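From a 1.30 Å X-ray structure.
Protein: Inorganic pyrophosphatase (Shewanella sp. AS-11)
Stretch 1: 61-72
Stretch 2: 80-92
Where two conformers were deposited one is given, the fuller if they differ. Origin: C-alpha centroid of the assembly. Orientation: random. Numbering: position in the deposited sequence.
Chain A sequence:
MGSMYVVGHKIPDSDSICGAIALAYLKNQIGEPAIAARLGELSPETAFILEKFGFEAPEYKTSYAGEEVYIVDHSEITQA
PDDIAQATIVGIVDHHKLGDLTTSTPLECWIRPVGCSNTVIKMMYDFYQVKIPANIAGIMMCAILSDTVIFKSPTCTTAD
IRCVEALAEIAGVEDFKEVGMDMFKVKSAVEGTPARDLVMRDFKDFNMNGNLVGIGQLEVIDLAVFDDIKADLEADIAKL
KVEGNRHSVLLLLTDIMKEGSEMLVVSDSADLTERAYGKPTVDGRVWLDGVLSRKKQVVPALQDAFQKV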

ATOM      1  N   LYS A  61      -4.327  14.592   8.663  1.00 11.20           N
ATOM      2  CA  LYS A  61      -5.459  14.582   9.587  1.00 11.46           C
ATOM      3  C   LYS A  61      -5.556  13.203  10.193  1.00 10.66           C
ATOM      4  O   LYS A  61      -5.530  12.218   9.449  1.00 11.63           O
ATOM      5  CB  LYS A  61      -6.749  14.959   8.868  1.00 11.74           C
ATOM      6  CG  LYS A  61      -7.979  14.960   9.750  1.00 11.77           C
ATOM      7  CD  LYS A  61      -9.184  15.525   9.069  1.00 13.55           C
ATOM      8  CE  LYS A  61     -10.448  15.476   9.899  1.00 14.04           C
ATOM      9  NZ  LYS A  61     -10.310  16.192  11.179  1.00 18.21           N
ATOM     10  N   THR A  62      -5.628  13.126  11.518  1.00 11.94           N
ATOM     11  CA  THR A  62      -5.622  11.821  12.211  1.00 12.66           C
ATOM     12  C   THR A  62      -6.935  11.536  12.944  1.00 13.06           C
ATOM     13  O   THR A  62      -7.164  10.342  13.243  1.00 15.79           O
ATOM     14  CB  THR A  62      -4.402  11.681  13.102  1.00 15.10           C
ATOM     15  OG1 THR A  62      -4.363  12.760  14.015  1.00 17.77           O
ATOM     16  CG2 THR A  62      -3.141  11.643  12.281  1.00 17.01           C
ATOM     17  N   SER A  63      -7.743  12.523  13.257  1.00 12.85           N
ATOM     18  CA  SER A  63      -9.018  12.272  13.961  0.50 13.41           C
ATOM     19  C   SER A  63     -10.182  12.578  13.034  1.00 12.03           C
ATOM     20  O   SER A  63     -10.247  13.642  12.402  1.00 13.41           O
ATOM     21  CB  SER A  63      -9.123  12.996  15.238  0.50 16.31           C
ATOM     22  OG  SER A  63     -10.476  13.046  15.640  0.50 19.96           O
ATOM     23  N   TYR A  64     -11.072  11.617  12.975  1.00 10.93           N
ATOM     24  CA  TYR A  64     -12.209  11.669  12.043  1.00 10.32           C
ATOM     25  C   TYR A  64     -13.535  11.416  12.746  1.00 11.13           C
ATOM     26  O   TYR A  64     -14.564  11.316  12.074  1.00 11.35           O
ATOM     27  CB  TYR A  64     -12.043  10.638  10.916  1.00 11.37           C
ATOM     28  CG  TYR A  64     -10.878  10.967  10.034  1.00 10.24           C
ATOM     29  CD1 TYR A  64      -9.604  10.639  10.428  1.00 10.57           C
ATOM     30  CD2 TYR A  64     -11.034  11.633   8.828  1.00 11.69           C
ATOM     31  CE1 TYR A  64      -8.513  10.942   9.655  1.00 10.94           C
ATOM     32  CE2 TYR A  64      -9.942  11.934   8.034  1.00 13.08           C
ATOM     33  CZ  TYR A  64      -8.677  11.574   8.435  1.00 11.50           C
ATOM     34  OH  TYR A  64      -7.592  11.884   7.662  1.00 12.58           O
ATOM     35  N   ALA A  65     -13.575  11.404  14.073  1.00 11.52           N
ATOM     36  CA  ALA A  65     -14.861  11.237  14.764  1.00 12.09           C
ATOM     37  C   ALA A  65     -15.845  12.294  14.259  1.00 11.75           C
ATOM     38  O   ALA A  65     -15.481  13.486  14.148  1.00 12.78           O
ATOM     39  CB  ALA A  65     -14.701  11.369  16.247  1.00 13.00           C
ATOM     40  N   GLY A  66     -17.085  11.891  13.995  1.00 11.66           N
ATOM     41  CA  GLY A  66     -18.135  12.808  13.553  1.00 11.35           C
ATOM     42  C   GLY A  66     -18.100  13.114  12.067  1.00 11.71           C
ATOM     43  O   GLY A  66     -18.987  13.821  11.593  1.00 13.77           O
ATOM     44  N   GLU A  67     -17.084  12.659  11.363  1.00 10.50           N
ATOM     45  CA  GLU A  67     -16.916  12.927   9.926  1.00 10.07           C
ATOM     46  C   GLU A  67     -17.490  11.797   9.101  1.00  9.39           C
ATOM     47  O   GLU A  67     -17.684  10.689   9.620  1.00 11.65           O
ATOM     48  CB  GLU A  67     -15.440  13.091   9.581  1.00 10.60           C
ATOM     49  CG  GLU A  67     -14.718  14.163  10.376  1.00 10.82           C
ATOM     50  CD  GLU A  67     -15.158  15.595  10.130  1.00 12.71           C
ATOM     51  OE1 GLU A  67     -15.885  15.864   9.169  1.00 12.37           O
ATOM     52  OE2 GLU A  67     -14.734  16.461  10.893  1.00 15.90           O
ATOM     53  N   GLU A  68     -17.706  12.072   7.821  1.00  9.00           N
ATOM     54  CA  GLU A  68     -17.955  11.040   6.800  1.00  9.35           C
ATOM     55  C   GLU A  68     -16.619  10.771   6.117  1.00  9.24           C
ATOM     56  O   GLU A  68     -15.914  11.700   5.727  1.00  9.82           O
ATOM     57  CB  GLU A  68     -18.995  11.493   5.793  1.00  9.78           C
ATOM     58  CG  GLU A  68     -20.399  11.544   6.370  1.00 11.59           C
ATOM     59  CD  GLU A  68     -21.399  12.152   5.406  1.00 15.12           C
ATOM     60  OE1 GLU A  68     -21.127  13.258   4.957  1.00 20.17           O
ATOM     61  OE2 GLU A  68     -22.464  11.563   5.220  1.00 22.73           O
ATOM     62  N   VAL A  69     -16.319   9.494   5.957  1.00  8.89           N
ATOM     63  CA  VAL A  69     -15.017   9.042   5.457  1.00  8.48           C
ATOM     64  C   VAL A  69     -15.215   8.082   4.303  1.00  8.06           C
ATOM     65  O   VAL A  69     -15.984   7.122   4.392  1.00  9.39           O
ATOM     66  CB  VAL A  69     -14.188   8.397   6.563  1.00  9.84           C
ATOM     67  CG1 VAL A  69     -12.857   7.913   6.053  1.00 11.26           C
ATOM     68  CG2 VAL A  69     -13.981   9.348   7.710  1.00 11.40           C
ATOM     69  N   TYR A  70     -14.462   8.316   3.234  1.00  7.68           N
ATOM     70  CA  TYR A  70     -14.358   7.387   2.090  1.00  7.58           C
ATOM     71  C   TYR A  70     -12.970   6.800   2.192  1.00  7.80           C
ATOM     72  O   TYR A  70     -11.951   7.488   2.012  1.00  8.58           O
ATOM     73  CB  TYR A  70     -14.612   8.094   0.764  1.00  7.82           C
ATOM     74  CG  TYR A  70     -15.172   7.190  -0.295  1.00  7.87           C
ATOM     75  CD1 TYR A  70     -14.486   6.070  -0.732  1.00  8.87           C
ATOM     76  CD2 TYR A  70     -16.384   7.478  -0.901  1.00  8.98           C
ATOM     77  CE1 TYR A  70     -15.025   5.233  -1.693  1.00  9.07           C
ATOM     78  CE2 TYR A  70     -16.930   6.662  -1.889  1.00  9.31           C
ATOM     79  CZ  TYR A  70     -16.239   5.519  -2.271  1.00  9.53           C
ATOM     80  OH  TYR A  70     -16.730   4.645  -3.205  1.00 10.89           O
ATOM     81  N   ILE A  71     -12.925   5.516   2.541  1.00  7.53           N
ATOM     82  CA  ILE A  71     -11.685   4.759   2.768  1.00  7.44           C
ATOM     83  C   ILE A  71     -11.113   4.350   1.411  1.00  7.39           C
ATOM     84  O   ILE A  71     -11.835   3.868   0.552  1.00  7.96           O
ATOM     85  CB  ILE A  71     -11.974   3.532   3.635  1.00  8.04           C
ATOM     86  CG1 ILE A  71     -12.497   3.910   5.022  1.00 10.24           C
ATOM     87  CG2 ILE A  71     -10.777   2.586   3.704  1.00  9.41           C
ATOM     88  CD1 ILE A  71     -11.496   4.479   5.960  1.00 12.00           C
ATOM     89  N   VAL A  72      -9.800   4.457   1.275  1.00  7.64           N
ATOM     90  CA  VAL A  72      -9.054   4.037   0.068  1.00  7.71           C
ATOM     91  C   VAL A  72      -8.019   2.999   0.480  1.00  6.90           C
ATOM     92  O   VAL A  72      -7.267   3.206   1.428  1.00  7.68           O
ATOM     93  CB  VAL A  72      -8.394   5.263  -0.587  1.00  8.94           C
ATOM     94  CG1 VAL A  72      -7.636   4.892  -1.841  1.00  9.71           C
ATOM     95  CG2 VAL A  72      -9.403   6.349  -0.885  1.00  9.85           C
ATOM     96  N   ALA A  80      -6.926   1.911   9.584  1.00  9.14           N
ATOM     97  CA  ALA A  80      -7.865   3.035   9.540  1.00  9.92           C
ATOM     98  C   ALA A  80      -7.486   4.063  10.582  1.00 10.78           C
ATOM     99  O   ALA A  80      -6.704   3.804  11.498  1.00 11.79           O
ATOM    100  CB  ALA A  80      -9.258   2.538   9.846  1.00 10.40           C
ATOM    101  N   PRO A  81      -8.088   5.268  10.524  1.00 10.38           N
ATOM    102  CA  PRO A  81      -7.929   6.195  11.641  1.00 10.98           C
ATOM    103  C   PRO A  81      -8.291   5.523  12.972  1.00 11.08           C
ATOM    104  O   PRO A  81      -9.211   4.724  13.017  1.00 11.23           O
ATOM    105  CB  PRO A  81      -8.901   7.327  11.279  1.00 12.12           C
ATOM    106  CG  PRO A  81      -9.022   7.265   9.763  1.00 11.24           C
ATOM    107  CD  PRO A  81      -8.977   5.784   9.459  1.00 10.08           C
ATOM    108  N   ASP A  82      -7.645   5.976  14.032  1.00 12.67           N
ATOM    109  CA  ASP A  82      -7.853   5.344  15.349  1.00 14.25           C
ATOM    110  C   ASP A  82      -9.314   5.492  15.796  1.00 13.89           C
ATOM    111  O   ASP A  82      -9.828   4.600  16.473  1.00 16.09           O
ATOM    112  CB  ASP A  82      -6.937   5.951  16.382  1.00 17.32           C
ATOM    113  CG  ASP A  82      -5.488   5.569  16.240  1.00 20.92           C
ATOM    114  OD1 ASP A  82      -5.205   4.596  15.523  1.00 23.54           O
ATOM    115  OD2 ASP A  82      -4.670   6.200  16.936  1.00 26.94           O
ATOM    116  N   ASP A  83      -9.972   6.590  15.435  1.00 11.87           N
ATOM    117  CA  ASP A  83     -11.350   6.884  15.886  1.00 11.81           C
ATOM    118  C   ASP A  83     -12.365   6.618  14.785  1.00 11.36           C
ATOM    119  O   ASP A  83     -13.464   7.168  14.827  1.00 11.83           O
ATOM    120  CB  ASP A  83     -11.433   8.280  16.486  1.00 11.90           C
ATOM    121  CG  ASP A  83     -11.188   9.407  15.504  1.00 12.95           C
ATOM    122  OD1 ASP A  83     -10.830   9.145  14.325  1.00 12.98           O
ATOM    123  OD2 ASP A  83     -11.359  10.573  15.906  1.00 13.14           O
ATOM    124  N   ILE A  84     -12.048   5.753  13.823  1.00 10.64           N
ATOM    125  CA  ILE A  84     -13.000   5.487  12.714  1.00 11.16           C
ATOM    126  C   ILE A  84     -14.337   4.958  13.238  1.00 10.43           C
ATOM    127  O   ILE A  84     -15.342   5.191  12.564  1.00 11.83           O
ATOM    128  CB  ILE A  84     -12.374   4.574  11.657  1.00 11.97           C
ATOM    129  CG1 ILE A  84     -13.076   4.658  10.292  1.00 13.17           C
ATOM    130  CG2 ILE A  84     -12.317   3.128  12.168  1.00 14.05           C
ATOM    131  CD1 ILE A  84     -13.012   5.986   9.617  1.00 14.22           C
ATOM    132  N   ALA A  85     -14.395   4.274  14.385  1.00 11.88           N
ATOM    133  CA  ALA A  85     -15.699   3.767  14.874  1.00 12.82           C
ATOM    134  C   ALA A  85     -16.650   4.916  15.210  1.00 13.01           C
ATOM    135  O   ALA A  85     -17.854   4.656  15.273  1.00 15.24           O
ATOM    136  CB  ALA A  85     -15.529   2.847  16.055  1.00 14.84           C
ATOM    137  N   GLN A  86     -16.131   6.115  15.438  1.00 12.25           N
ATOM    138  CA  GLN A  86     -16.980   7.281  15.740  1.00 13.28           C
ATOM    139  C   GLN A  86     -17.179   8.150  14.510  1.00 12.64           C
ATOM    140  O   GLN A  86     -17.796   9.213  14.616  1.00 13.65           O
ATOM    141  CB  GLN A  86     -16.360   8.089  16.872  1.00 15.63           C
ATOM    142  CG  GLN A  86     -16.404   7.372  18.222  1.00 19.21           C
ATOM    143  CD  GLN A  86     -15.210   6.491  18.445  1.00 20.55           C
ATOM    144  OE1 GLN A  86     -14.060   6.943  18.362  1.00 25.41           O
ATOM    145  NE2 GLN A  86     -15.478   5.246  18.821  1.00 23.86           N
ATOM    146  N   ALA A  87     -16.697   7.703  13.360  1.00 12.10           N
ATOM    147  CA  ALA A  87     -16.974   8.317  12.043  1.00 10.99           C
ATOM    148  C   ALA A  87     -18.053   7.512  11.347  1.00 10.27           C
ATOM    149  O   ALA A  87     -18.425   6.425  11.825  1.00 12.27           O
ATOM    150  CB  ALA A  87     -15.716   8.355  11.216  1.00 12.33           C
ATOM    151  N   THR A  88     -18.490   7.981  10.199  1.00 10.41           N
ATOM    152  CA  THR A  88     -19.384   7.222   9.337  1.00 10.26           C
ATOM    153  C   THR A  88     -18.604   6.930   8.058  1.00  9.61           C
ATOM    154  O   THR A  88     -18.238   7.848   7.318  1.00 10.40           O
ATOM    155  CB  THR A  88     -20.659   7.989   9.028  1.00 12.26           C
ATOM    156  OG1 THR A  88     -21.338   8.263  10.257  1.00 15.14           O
ATOM    157  CG2 THR A  88     -21.558   7.214   8.096  1.00 13.22           C
ATOM    158  N   ILE A  89     -18.386   5.644   7.803  1.00  9.12           N
ATOM    159  CA  ILE A  89     -17.741   5.235   6.534  1.00  8.42           C
ATOM    160  C   ILE A  89     -18.809   5.253   5.452  1.00  8.39           C
ATOM    161  O   ILE A  89     -19.781   4.460   5.520  1.00  9.88           O
ATOM    162  CB  ILE A  89     -17.074   3.861   6.656  1.00  8.88           C
ATOM    163  CG1 ILE A  89     -15.979   3.861   7.714  1.00  9.65           C
ATOM    164  CG2 ILE A  89     -16.529   3.420   5.309  1.00  9.19           C
ATOM    165  CD1 ILE A  89     -15.493   2.502   8.130  1.00 11.26           C
ATOM    166  N   VAL A  90     -18.662   6.152   4.486  1.00  8.27           N
ATOM    167  CA  VAL A  90     -19.598   6.268   3.374  1.00  8.55           C
ATOM    168  C   VAL A  90     -19.157   5.448   2.174  1.00  8.35           C
ATOM    169  O   VAL A  90     -19.971   5.161   1.296  1.00  9.15           O
ATOM    170  CB  VAL A  90     -19.879   7.725   2.994  1.00  9.16           C
ATOM    171  CG1 VAL A  90     -20.585   8.437   4.140  1.00 10.34           C
ATOM    172  CG2 VAL A  90     -18.634   8.476   2.546  1.00 10.10           C
ATOM    173  N   GLY A  91     -17.895   5.059   2.137  1.00  7.99           N
ATOM    174  CA  GLY A  91     -17.397   4.313   0.988  1.00  8.47           C
ATOM    175  C   GLY A  91     -16.088   3.641   1.271  1.00  7.40           C
ATOM    176  O   GLY A  91     -15.350   4.091   2.164  1.00  7.84           O
ATOM    177  N   ILE A  92     -15.788   2.604   0.506  1.00  7.36           N
ATOM    178  CA  ILE A  92     -14.469   1.953   0.453  1.00  7.11           C
ATOM    179  C   ILE A  92     -14.174   1.724  -1.018  1.00  6.96           C
ATOM    180  O   ILE A  92     -15.006   1.106  -1.711  1.00  8.08           O
ATOM    181  CB  ILE A  92     -14.411   0.627   1.209  1.00  7.45           C
ATOM    182  CG1 ILE A  92     -14.821   0.823   2.680  1.00  8.39           C
ATOM    183  CG2 ILE A  92     -13.030   0.005   1.090  1.00  9.08           C
ATOM    184  CD1 ILE A  92     -14.957  -0.474   3.444  1.00  9.59           C
TER
HETATM  185  O   HOH W   1      -5.725   8.000  13.404  1.00 18.42           O
HETATM  186  O   HOH W   2      -7.938   9.109  15.682  1.00 26.60           O
HETATM  187  O   HOH W   3     -20.151  10.490  11.480  1.00 26.90           O

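Strands 68-72 and 88-92 run parallel, with 22° between their directions. Glu68 pairs with Thr88 and Val69 with Ile89. The register then shifts by one residue at a beta bulge, so Tyr70 pairs with Gly91 and Ile71 with Ile92. Thr88 N donates to Glu67 O (2.9 Å), and Val69 N to Thr88 O (2.9 Å). Val90 N donates to Val69 O (2.8 Å), and Ile71 N to Gly91 O (2.8 Å). Before the strands, a type II turn from Tyr64 to Glu67 presents Gly66 N to Gln86 O (2.8 Å). Gly66 has a positive phi, which favours glycine.

Asp83 points toward the first stretch and its carboxylate gathers donors there. Asp83 OD2 accepts from Ser63 OG (2.6 Å) and weakly from Ala65 N (3.0 Å). Asp83 OD1 accepts from Tyr64 N (2.8 Å). Water 1 links Thr62 O to Asp82 N. The Tyr64 ring also meets Pro81, CD1 to CG at 3.5 Å.

Gly91 lies over one face of the Tyr70 ring, its CA 3.5 Å from the ring centroid. A CB here would clash with Tyr70 CE2. Val69 and Ile71 share the other side of the sheet with Ile89 and Ile92. Val69 CG2 lies 4.0 Å from both Ala87 CB and Ile84 CD1. Ile71 CB meets Ile92 CG1 at 4.0 Å. Val69, Ile71, Ile84 and Ile92 are all buried, so these contacts keep apolar surface from water.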